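Local coordinates for cell envelope-related transcriptional attenuator domain-containing protein (Streptococcus agalactiae, PDB 3OKZ) that is of unknown function but probably attaches lipid-carried glycopolymers to the cell wall, at residues 62-67 against 177-182; 261-266 against 292-297; 266-271 against 284-289. All blocks are in the same frame, centred on the assembly; numbering follows the deposited sequence.

Contact 1: 62-67 against 177-182; sequences LERDVL and EGDYGR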
loop_
_atom_site.group_PDB
_atom_site.type_symbol
_atom_site.label_atom_id
_atom_site.label_comp_id
_atom_site.label_asym_id
_atom_site.label_seq_id
_atom_site.Cartn_x
_atom_site.Cartn_y
_atom_site.Cartn_z
ATOM N N LEU A 62 -2.753 3.345 -3.438
ATOM C CA LEU A 62 -3.099 4.745 -3.202
ATOM C C LEU A 62 -1.998 5.677 -3.681
ATOM O O LEU A 62 -0.932 5.756 -3.073
ATOM C CB LEU A 62 -3.359 4.957 -1.708
ATOM C CG LEU A 62 -4.196 3.843 -1.062
ATOM C CD1 LEU A 62 -4.345 4.065 0.456
ATOM C CD2 LEU A 62 -5.548 3.794 -1.746
ATOM N N GLU A 63 -2.281 6.390 -4.771
ATOM C CA GLU A 63 -1.338 7.325 -5.392
ATOM C C GLU A 63 -0.717 8.312 -4.411
ATOM O O GLU A 63 -1.403 9.166 -3.855
ATOM C CB GLU A 63 -2.037 8.097 -6.511
ATOM C CG GLU A 63 -1.154 9.145 -7.169
ATOM C CD GLU A 63 0.204 8.591 -7.560
ATOM O OE1 GLU A 63 0.249 7.601 -8.324
ATOM O OE2 GLU A 63 1.229 9.141 -7.102
ATOM N N ARG A 64 0.593 8.196 -4.221
ATOM C CA ARG A 64 1.343 9.055 -3.300
ATOM C C ARG A 64 1.235 10.551 -3.562
ATOM O O ARG A 64 1.457 11.355 -2.655
ATOM C CB ARG A 64 2.818 8.678 -3.343
ATOM C CG ARG A 64 3.400 8.719 -4.760
ATOM C CD ARG A 64 4.901 8.525 -4.749
ATOM N NE ARG A 64 5.274 7.367 -3.947
ATOM C CZ ARG A 64 6.524 6.965 -3.755
ATOM N NH1 ARG A 64 7.529 7.630 -4.313
ATOM N NH2 ARG A 64 6.767 5.901 -3.003
ATOM N N ASP A 65 0.914 10.924 -4.802
ATOM C CA ASP A 65 0.807 12.330 -5.190
ATOM C C ASP A 65 -0.594 12.929 -5.019
ATOM O O ASP A 65 -0.830 14.087 -5.355
ATOM C CB ASP A 65 1.292 12.506 -6.643
ATOM C CG ASP A 65 2.818 12.353 -6.785
ATOM O OD1 ASP A 65 3.313 12.249 -7.932
ATOM O OD2 ASP A 65 3.528 12.347 -5.756
ATOM N N VAL A 66 -1.521 12.143 -4.486
ATOM C CA VAL A 66 -2.887 12.610 -4.259
ATOM C C VAL A 66 -2.908 13.806 -3.301
ATOM O O VAL A 66 -2.271 13.780 -2.244
ATOM C CB VAL A 66 -3.753 11.463 -3.700
ATOM C CG1 VAL A 66 -5.042 11.999 -3.121
ATOM C CG2 VAL A 66 -4.059 10.480 -4.814
ATOM N N LEU A 67 -3.631 14.859 -3.675
ATOM C CA LEU A 67 -3.717 16.067 -2.849
ATOM C C LEU A 67 -4.688 15.842 -1.702
ATOM O O LEU A 67 -5.880 15.623 -1.930
ATOM C CB LEU A 67 -4.194 17.245 -3.699
ATOM C CG LEU A 67 -4.178 18.639 -3.088
ATOM C CD1 LEU A 67 -2.756 19.034 -2.718
ATOM C CD2 LEU A 67 -4.760 19.606 -4.086
ATOM N N GLU A 177 3.955 5.268 -17.943
ATOM C CA GLU A 177 2.847 5.303 -16.984
ATOM C C GLU A 177 3.270 5.813 -15.608
ATOM O O GLU A 177 2.471 5.840 -14.672
ATOM C CB GLU A 177 2.230 3.914 -16.853
ATOM C CG GLU A 177 1.698 3.364 -18.163
ATOM C CD GLU A 177 1.800 1.851 -18.227
ATOM O OE1 GLU A 177 2.944 1.329 -18.277
ATOM O OE2 GLU A 177 0.741 1.186 -18.220
ATOM N N GLY A 178 4.529 6.218 -15.491
ATOM C CA GLY A 178 5.016 6.739 -14.230
ATOM C C GLY A 178 4.562 5.970 -13.011
ATOM O O GLY A 178 4.544 4.743 -13.027
ATOM N N ASP A 179 4.160 6.691 -11.968
ATOM C CA ASP A 179 3.747 6.071 -10.714
ATOM C C ASP A 179 2.609 5.073 -10.807
ATOM O O ASP A 179 2.366 4.327 -9.868
ATOM C CB ASP A 179 3.402 7.145 -9.681
ATOM C CG ASP A 179 3.629 6.671 -8.249
ATOM O OD1 ASP A 179 4.757 6.220 -7.945
ATOM O OD2 ASP A 179 2.687 6.751 -7.428
ATOM N N TYR A 180 1.904 5.042 -11.928
ATOM C CA TYR A 180 0.811 4.085 -12.079
ATOM C C TYR A 180 1.350 2.781 -12.624
ATOM O O TYR A 180 0.859 1.700 -12.282
ATOM C CB TYR A 180 -0.287 4.668 -12.976
ATOM C CG TYR A 180 -0.936 5.859 -12.307
ATOM C CD1 TYR A 180 -1.447 5.748 -11.010
ATOM C CD2 TYR A 180 -0.989 7.103 -12.929
ATOM C CE1 TYR A 180 -1.984 6.835 -10.353
ATOM C CE2 TYR A 180 -1.531 8.208 -12.273
ATOM C CZ TYR A 180 -2.026 8.063 -10.984
ATOM O OH TYR A 180 -2.584 9.134 -10.324
ATOM N N GLY A 181 2.376 2.892 -13.464
ATOM C CA GLY A 181 3.016 1.712 -14.012
ATOM C C GLY A 181 3.709 1.109 -12.809
ATOM O O GLY A 181 3.501 -0.057 -12.454
ATOM N N ARG A 182 4.508 1.944 -12.152
ATOM C CA ARG A 182 5.252 1.554 -10.964
ATOM C C ARG A 182 4.383 0.820 -9.946
ATOM O O ARG A 182 4.851 -0.100 -9.271
ATOM C CB ARG A 182 5.854 2.790 -10.302
ATOM C CG ARG A 182 6.507 2.504 -8.971
ATOM C CD ARG A 182 7.146 3.752 -8.369
ATOM N NE ARG A 182 7.859 3.411 -7.143
ATOM C CZ ARG A 182 8.274 4.292 -6.241
ATOM N NH1 ARG A 182 8.052 5.591 -6.424
ATOM N NH2 ARG A 182 8.900 3.867 -5.149
#
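A type I turn from Glu63 to Val66, closed by Val66 N to Glu63 O at 3.0 Å, follows strand 56-62 and faces helix 178-200, with the CA atoms of Glu63 and Asp179 7.5 Å apart. Glu63 has its CG anti to the backbone N and its chain bent at chi2, which folds the carboxylate back over the turn: OE2 accepts from Asp65 N through its anti lone pair (2.9 Å, 153° at the hydrogen). The same carboxylate meets Asp179 across the contact, Glu63 OE1 lying 2.7 Å from Asp179 OD2. With two carboxylates side by side in a buried contact, one of the acids probably holds a proton, its pKa perhaps raised. The Glu63 carboxylate also stands nearly upright to the Tyr180 ring (planes 82° apart), while the Tyr180 hydroxyl is hydrogen-bonded to Gln260 of the edge strand 258-261. On the other flank two arginines converge. Arg182, extended, brings NH1 over one face of the poorly ordered Arg64 guanidinium (planes 74° apart), and Asp179 OD1 sits 3.7 Å from Arg182 NH1, a long salt bridge. Asp43 lies near both arginines and Arg172 near Asp65 and Asp179, all as weak, long ion pairs. Such a buried cluster of arginines and acids within the LytR/CpsA/Psr domain is consistent with the charged pocket that binds pyrophosphate-linked lipids in this family.

Contact 2: 261-266 against 292-297; sequences ILTKKH and LYEDYY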
loop_
_atom_site.group_PDB
_atom_site.type_symbol
_atom_site.label_atom_id
_atom_site.label_comp_id
_atom_site.label_asym_id
_atom_site.label_seq_id
_atom_site.Cartn_x
_atom_site.Cartn_y
_atom_site.Cartn_z
ATOM N N ILE A 261 -5.286 15.207 -8.412
ATOM C CA ILE A 261 -6.519 15.653 -7.770
ATOM C C ILE A 261 -7.691 14.760 -8.161
ATOM O O ILE A 261 -8.090 14.703 -9.322
ATOM C CB ILE A 261 -6.822 17.122 -8.132
ATOM C CG1 ILE A 261 -5.632 17.987 -7.707
ATOM C CG2 ILE A 261 -8.110 17.578 -7.466
ATOM C CD1 ILE A 261 -5.925 19.454 -7.598
ATOM N N LEU A 262 -8.227 14.064 -7.165
ATOM C CA LEU A 262 -9.341 13.134 -7.337
ATOM C C LEU A 262 -10.678 13.827 -7.570
ATOM O O LEU A 262 -10.914 14.912 -7.057
ATOM C CB LEU A 262 -9.458 12.257 -6.089
ATOM C CG LEU A 262 -8.193 11.500 -5.699
ATOM C CD1 LEU A 262 -8.342 10.903 -4.331
ATOM C CD2 LEU A 262 -7.929 10.420 -6.722
ATOM N N THR A 263 -11.547 13.196 -8.350
ATOM C CA THR A 263 -12.869 13.755 -8.592
ATOM C C THR A 263 -13.847 13.158 -7.600
ATOM O O THR A 263 -13.623 12.056 -7.087
ATOM C CB THR A 263 -13.407 13.432 -9.994
ATOM O OG1 THR A 263 -12.932 12.148 -10.425
ATOM C CG2 THR A 263 -12.994 14.506 -10.960
ATOM N N LYS A 264 -14.935 13.885 -7.343
ATOM C CA LYS A 264 -15.961 13.421 -6.422
ATOM C C LYS A 264 -16.559 12.099 -6.901
ATOM O O LYS A 264 -16.589 11.115 -6.156
ATOM C CB LYS A 264 -17.071 14.466 -6.283
ATOM C CG LYS A 264 -16.687 15.720 -5.488
ATOM C CD LYS A 264 -17.863 16.705 -5.364
ATOM C CE LYS A 264 -17.483 17.979 -4.604
ATOM N NZ LYS A 264 -18.579 18.999 -4.608
ATOM N N LYS A 265 -17.016 12.077 -8.148
ATOM C CA LYS A 265 -17.636 10.890 -8.728
ATOM C C LYS A 265 -16.818 9.617 -8.521
ATOM O O LYS A 265 -17.370 8.548 -8.267
ATOM C CB LYS A 265 -17.841 11.099 -10.229
ATOM C CG LYS A 265 -18.795 10.119 -10.900
ATOM C CD LYS A 265 -20.251 10.569 -10.755
ATOM C CE LYS A 265 -21.200 9.716 -11.598
ATOM N NZ LYS A 265 -22.593 10.255 -11.609
ATOM N N HIS A 266 -15.499 9.744 -8.626
ATOM C CA HIS A 266 -14.596 8.603 -8.506
ATOM C C HIS A 266 -14.328 8.136 -7.082
ATOM O O HIS A 266 -14.582 6.982 -6.743
ATOM C CB HIS A 266 -13.260 8.934 -9.172
ATOM C CG HIS A 266 -12.356 7.754 -9.340
ATOM N ND1 HIS A 266 -11.031 7.771 -8.959
ATOM C CD2 HIS A 266 -12.573 6.535 -9.891
ATOM C CE1 HIS A 266 -10.470 6.616 -9.270
ATOM N NE2 HIS A 266 -11.384 5.848 -9.837
ATOM N N LEU A 292 -11.055 17.728 -3.575
ATOM C CA LEU A 292 -11.729 17.245 -4.764
ATOM C C LEU A 292 -11.519 18.144 -5.975
ATOM O O LEU A 292 -11.324 19.363 -5.862
ATOM C CB LEU A 292 -13.215 17.066 -4.477
ATOM C CG LEU A 292 -13.470 16.100 -3.316
ATOM C CD1 LEU A 292 -14.939 16.134 -2.965
ATOM C CD2 LEU A 292 -13.032 14.667 -3.688
ATOM N N TYR A 293 -11.562 17.515 -7.141
ATOM C CA TYR A 293 -11.345 18.191 -8.411
ATOM C C TYR A 293 -12.323 19.312 -8.659
ATOM O O TYR A 293 -11.960 20.316 -9.261
ATOM C CB TYR A 293 -11.414 17.165 -9.547
ATOM C CG TYR A 293 -11.192 17.712 -10.937
ATOM C CD1 TYR A 293 -12.258 18.145 -11.719
ATOM C CD2 TYR A 293 -9.910 17.753 -11.492
ATOM C CE1 TYR A 293 -12.056 18.599 -13.028
ATOM C CE2 TYR A 293 -9.699 18.206 -12.799
ATOM C CZ TYR A 293 -10.775 18.624 -13.561
ATOM O OH TYR A 293 -10.573 19.037 -14.860
ATOM N N GLU A 294 -13.552 19.145 -8.180
ATOM C CA GLU A 294 -14.597 20.143 -8.384
ATOM C C GLU A 294 -14.498 21.333 -7.452
ATOM O O GLU A 294 -14.705 22.461 -7.870
ATOM C CB GLU A 294 -15.983 19.511 -8.236
ATOM C CG GLU A 294 -16.350 18.469 -9.293
ATOM C CD GLU A 294 -15.686 17.108 -9.084
ATOM O OE1 GLU A 294 -15.979 16.171 -9.852
ATOM O OE2 GLU A 294 -14.869 16.969 -8.154
ATOM N N ASP A 295 -14.189 21.088 -6.187
ATOM C CA ASP A 295 -14.075 22.181 -5.220
ATOM C C ASP A 295 -12.773 22.938 -5.425
ATOM O O ASP A 295 -12.591 24.022 -4.893
ATOM C CB ASP A 295 -14.118 21.655 -3.775
ATOM C CG ASP A 295 -15.239 20.664 -3.546
ATOM O OD1 ASP A 295 -16.390 20.945 -3.952
ATOM O OD2 ASP A 295 -14.964 19.601 -2.953
ATOM N N TYR A 296 -11.854 22.367 -6.184
ATOM C CA TYR A 296 -10.593 23.043 -6.406
ATOM C C TYR A 296 -10.722 23.995 -7.588
ATOM O O TYR A 296 -10.189 25.107 -7.588
ATOM C CB TYR A 296 -9.490 22.013 -6.653
ATOM C CG TYR A 296 -8.151 22.619 -7.009
ATOM C CD1 TYR A 296 -7.855 22.982 -8.326
ATOM C CD2 TYR A 296 -7.182 22.841 -6.036
ATOM C CE1 TYR A 296 -6.623 23.549 -8.664
ATOM C CE2 TYR A 296 -5.948 23.413 -6.363
ATOM C CZ TYR A 296 -5.678 23.761 -7.678
ATOM O OH TYR A 296 -4.461 24.309 -8.014
ATOM N N TYR A 297 -11.455 23.547 -8.594
ATOM C CA TYR A 297 -11.657 24.333 -9.787
ATOM C C TYR A 297 -12.980 25.076 -9.760
ATOM O O TYR A 297 -13.470 25.511 -10.799
ATOM C CB TYR A 297 -11.570 23.420 -11.011
ATOM C CG TYR A 297 -10.151 23.013 -11.330
ATOM C CD1 TYR A 297 -9.169 23.980 -11.517
ATOM C CD2 TYR A 297 -9.789 21.667 -11.460
ATOM C CE1 TYR A 297 -7.858 23.629 -11.830
ATOM C CE2 TYR A 297 -8.483 21.300 -11.773
ATOM C CZ TYR A 297 -7.520 22.292 -11.961
ATOM O OH TYR A 297 -6.221 21.976 -12.314
#
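A bend at chi2 of Glu294 (77°) and a Lys264 chain extended beyond CG, each with CG anti to its own carbonyl carbon, bring two acids of the short helix 293-296 to the start of helix 264-277. The contact is thus a junction at the sheet edge, where the C-terminal part of the chain packs against the link between strand 258-261 and helix 264-277. At the backbone, Tyr293 N donates to Leu262 O (2.7 Å) in the carbonyl plane. The reciprocal reach comes from a side chain: Lys264 N, in the first turn of its helix, donates to Glu294 OE2 at 3.2 Å and 159°, meeting the oxygen from above the carboxylate plane. Thr263 occupies the N-cap position without a capping bond of its own, and its methyl CG2 instead rests 3.4 Å from Tyr293 CB, the two side chains running the same way. Ile261 fills the inner side, with CG2 against the Tyr293 backbone and CD1 3.9 Å from the centroid of the Tyr296 ring, 10° off its normal, a CH-pi contact. At the outer side, Lys264 forms a salt bridge with Asp295, an N-H of NZ directed at the syn lone pair of OD1, 3.0 Å from NZ.

Contact 3: 266-271 against 284-289; sequences HLLAVQ and KTLKTS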
loop_
_atom_site.group_PDB
_atom_site.type_symbol
_atom_site.label_atom_id
_atom_site.label_comp_id
_atom_site.label_asym_id
_atom_site.label_seq_id
_atom_site.Cartn_x
_atom_site.Cartn_y
_atom_site.Cartn_z
ATOM N N HIS A 266 -15.499 9.744 -8.626
ATOM C CA HIS A 266 -14.596 8.603 -8.506
ATOM C C HIS A 266 -14.328 8.136 -7.082
ATOM O O HIS A 266 -14.582 6.982 -6.743
ATOM C CB HIS A 266 -13.260 8.934 -9.172
ATOM C CG HIS A 266 -12.356 7.754 -9.340
ATOM N ND1 HIS A 266 -11.031 7.771 -8.959
ATOM C CD2 HIS A 266 -12.573 6.535 -9.891
ATOM C CE1 HIS A 266 -10.470 6.616 -9.270
ATOM N NE2 HIS A 266 -11.384 5.848 -9.837
ATOM N N LEU A 267 -13.800 9.033 -6.257
ATOM C CA LEU A 267 -13.473 8.690 -4.885
ATOM C C LEU A 267 -14.627 8.052 -4.129
ATOM O O LEU A 267 -14.412 7.166 -3.308
ATOM C CB LEU A 267 -12.953 9.924 -4.133
ATOM C CG LEU A 267 -12.620 9.755 -2.647
ATOM C CD1 LEU A 267 -11.779 8.525 -2.425
ATOM C CD2 LEU A 267 -11.898 10.977 -2.152
ATOM N N LEU A 268 -15.853 8.483 -4.400
ATOM C CA LEU A 268 -17.005 7.898 -3.719
ATOM C C LEU A 268 -17.083 6.427 -4.130
ATOM O O LEU A 268 -16.930 5.532 -3.301
ATOM C CB LEU A 268 -18.289 8.642 -4.114
ATOM C CG LEU A 268 -19.608 8.440 -3.350
ATOM C CD1 LEU A 268 -20.236 7.115 -3.713
ATOM C CD2 LEU A 268 -19.351 8.531 -1.860
ATOM N N ALA A 269 -17.296 6.191 -5.419
ATOM C CA ALA A 269 -17.384 4.844 -5.965
ATOM C C ALA A 269 -16.360 3.879 -5.363
ATOM O O ALA A 269 -16.693 2.757 -4.970
ATOM C CB ALA A 269 -17.202 4.894 -7.469
ATOM N N VAL A 270 -15.112 4.324 -5.307
ATOM C CA VAL A 270 -14.018 3.522 -4.779
ATOM C C VAL A 270 -14.210 3.228 -3.294
ATOM O O VAL A 270 -13.933 2.115 -2.829
ATOM C CB VAL A 270 -12.658 4.237 -4.987
ATOM C CG1 VAL A 270 -11.521 3.366 -4.492
ATOM C CG2 VAL A 270 -12.470 4.572 -6.457
ATOM N N GLN A 271 -14.673 4.230 -2.551
ATOM C CA GLN A 271 -14.907 4.057 -1.128
ATOM C C GLN A 271 -15.921 2.935 -0.987
ATOM O O GLN A 271 -15.632 1.878 -0.440
ATOM C CB GLN A 271 -15.501 5.329 -0.505
ATOM C CG GLN A 271 -14.600 6.561 -0.438
ATOM C CD GLN A 271 -15.248 7.686 0.356
ATOM O OE1 GLN A 271 -14.627 8.709 0.644
ATOM N NE2 GLN A 271 -16.511 7.495 0.712
ATOM N N LYS A 284 -24.296 7.841 0.180
ATOM C CA LYS A 284 -24.885 8.430 -1.018
ATOM C C LYS A 284 -24.159 9.737 -1.325
ATOM O O LYS A 284 -24.021 10.130 -2.484
ATOM C CB LYS A 284 -26.376 8.714 -0.814
ATOM C CG LYS A 284 -27.263 7.479 -0.759
ATOM C CD LYS A 284 -26.994 6.620 0.474
ATOM C CE LYS A 284 -27.898 5.390 0.503
ATOM N NZ LYS A 284 -27.626 4.517 1.681
ATOM N N THR A 285 -23.698 10.407 -0.276
ATOM C CA THR A 285 -22.977 11.663 -0.426
ATOM C C THR A 285 -21.563 11.404 0.057
ATOM O O THR A 285 -21.350 10.695 1.035
ATOM C CB THR A 285 -23.611 12.808 0.411
ATOM O OG1 THR A 285 -23.191 12.703 1.777
ATOM C CG2 THR A 285 -25.133 12.727 0.354
ATOM N N LEU A 286 -20.596 11.977 -0.635
ATOM C CA LEU A 286 -19.201 11.776 -0.299
ATOM C C LEU A 286 -18.661 12.643 0.840
ATOM O O LEU A 286 -19.126 13.758 1.068
ATOM C CB LEU A 286 -18.365 11.973 -1.572
ATOM C CG LEU A 286 -16.853 12.186 -1.518
ATOM C CD1 LEU A 286 -16.168 11.054 -0.770
ATOM C CD2 LEU A 286 -16.334 12.273 -2.948
ATOM N N LYS A 287 -17.680 12.092 1.551
ATOM C CA LYS A 287 -16.980 12.750 2.655
ATOM C C LYS A 287 -15.549 12.237 2.564
ATOM O O LYS A 287 -15.327 11.038 2.397
ATOM C CB LYS A 287 -17.584 12.357 4.008
ATOM C CG LYS A 287 -16.734 12.727 5.220
ATOM C CD LYS A 287 -17.403 12.242 6.492
ATOM C CE LYS A 287 -16.467 12.248 7.693
ATOM N NZ LYS A 287 -16.074 13.618 8.116
ATOM N N THR A 288 -14.586 13.142 2.656
ATOM C CA THR A 288 -13.177 12.787 2.561
ATOM C C THR A 288 -12.365 13.969 3.034
ATOM O O THR A 288 -12.896 15.069 3.175
ATOM C CB THR A 288 -12.755 12.510 1.107
ATOM O OG1 THR A 288 -11.394 12.062 1.077
ATOM C CG2 THR A 288 -12.857 13.778 0.285
ATOM N N SER A 289 -11.077 13.751 3.273
ATOM C CA SER A 289 -10.213 14.845 3.707
ATOM C C SER A 289 -9.369 15.310 2.530
ATOM O O SER A 289 -8.542 16.208 2.658
ATOM C CB SER A 289 -9.316 14.399 4.863
ATOM O OG SER A 289 -8.680 13.168 4.571
#
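Leu286 is the residue that the extended segment 284-289, running across helix 264-277, turns into the helix, its CA 5.6 Å from that of Leu268. With CG anti to its backbone N, it projects between Leu267, Leu268 and Gln271. The side chains of Leu268 and Leu286 run antiparallel alongside one another, so that the methyl Leu268 CD2 comes to rest 3.6 Å from Leu286 CB. Deeper in, Leu267 CG lies 4.2 Å from Leu286 CD1, and Leu267 CD2 reaches 3.4 Å from Thr288 OG1, crossing that side chain obliquely. Thr288 turns its hydroxyl, anti to the backbone N, to partners outside the two segments, Leu104 O on helix 93-105 and Ala290 N just along its own loop. Leu104 also touches Leu267, which makes this the packed end. The extended chain of Gln271 crosses Leu286 at about a right angle and flanks it.

The face of the segment turned from the helix is the loose one. CB of Thr285 and of Lys287 point away, and both residues are exposed, as is Lys284. The leucine part is apolar and gives no directional hold; the Thr288 hydroxyl bonds and a backbone bond of Ser289 with Lys69 fix the neighbouring end.

In the fold
The centre of contact 1 lies about 11 Å from the centre of the chain and the contact is buried, whereas the centres of contacts 2 and 3 lie about 22 and 19 Å from it and these contacts are partly exposed. The buried contact is the charged one: it gathers acids and arginines, as befits a presumed site, and the outer two are mixed polar-apolar and mainly leucine packing. Contacts 2 and 3 share helix 264-277 and His266, with contact 3 nested in the chain loop that contact 2 closes; Leu292 CD1 and Leu286 CD2 join them at 4.1 Å. Contact 1 reaches contact 2 through Val66 CG1 and Leu262 CD1, 3.7 Å apart, but does not touch contact 3.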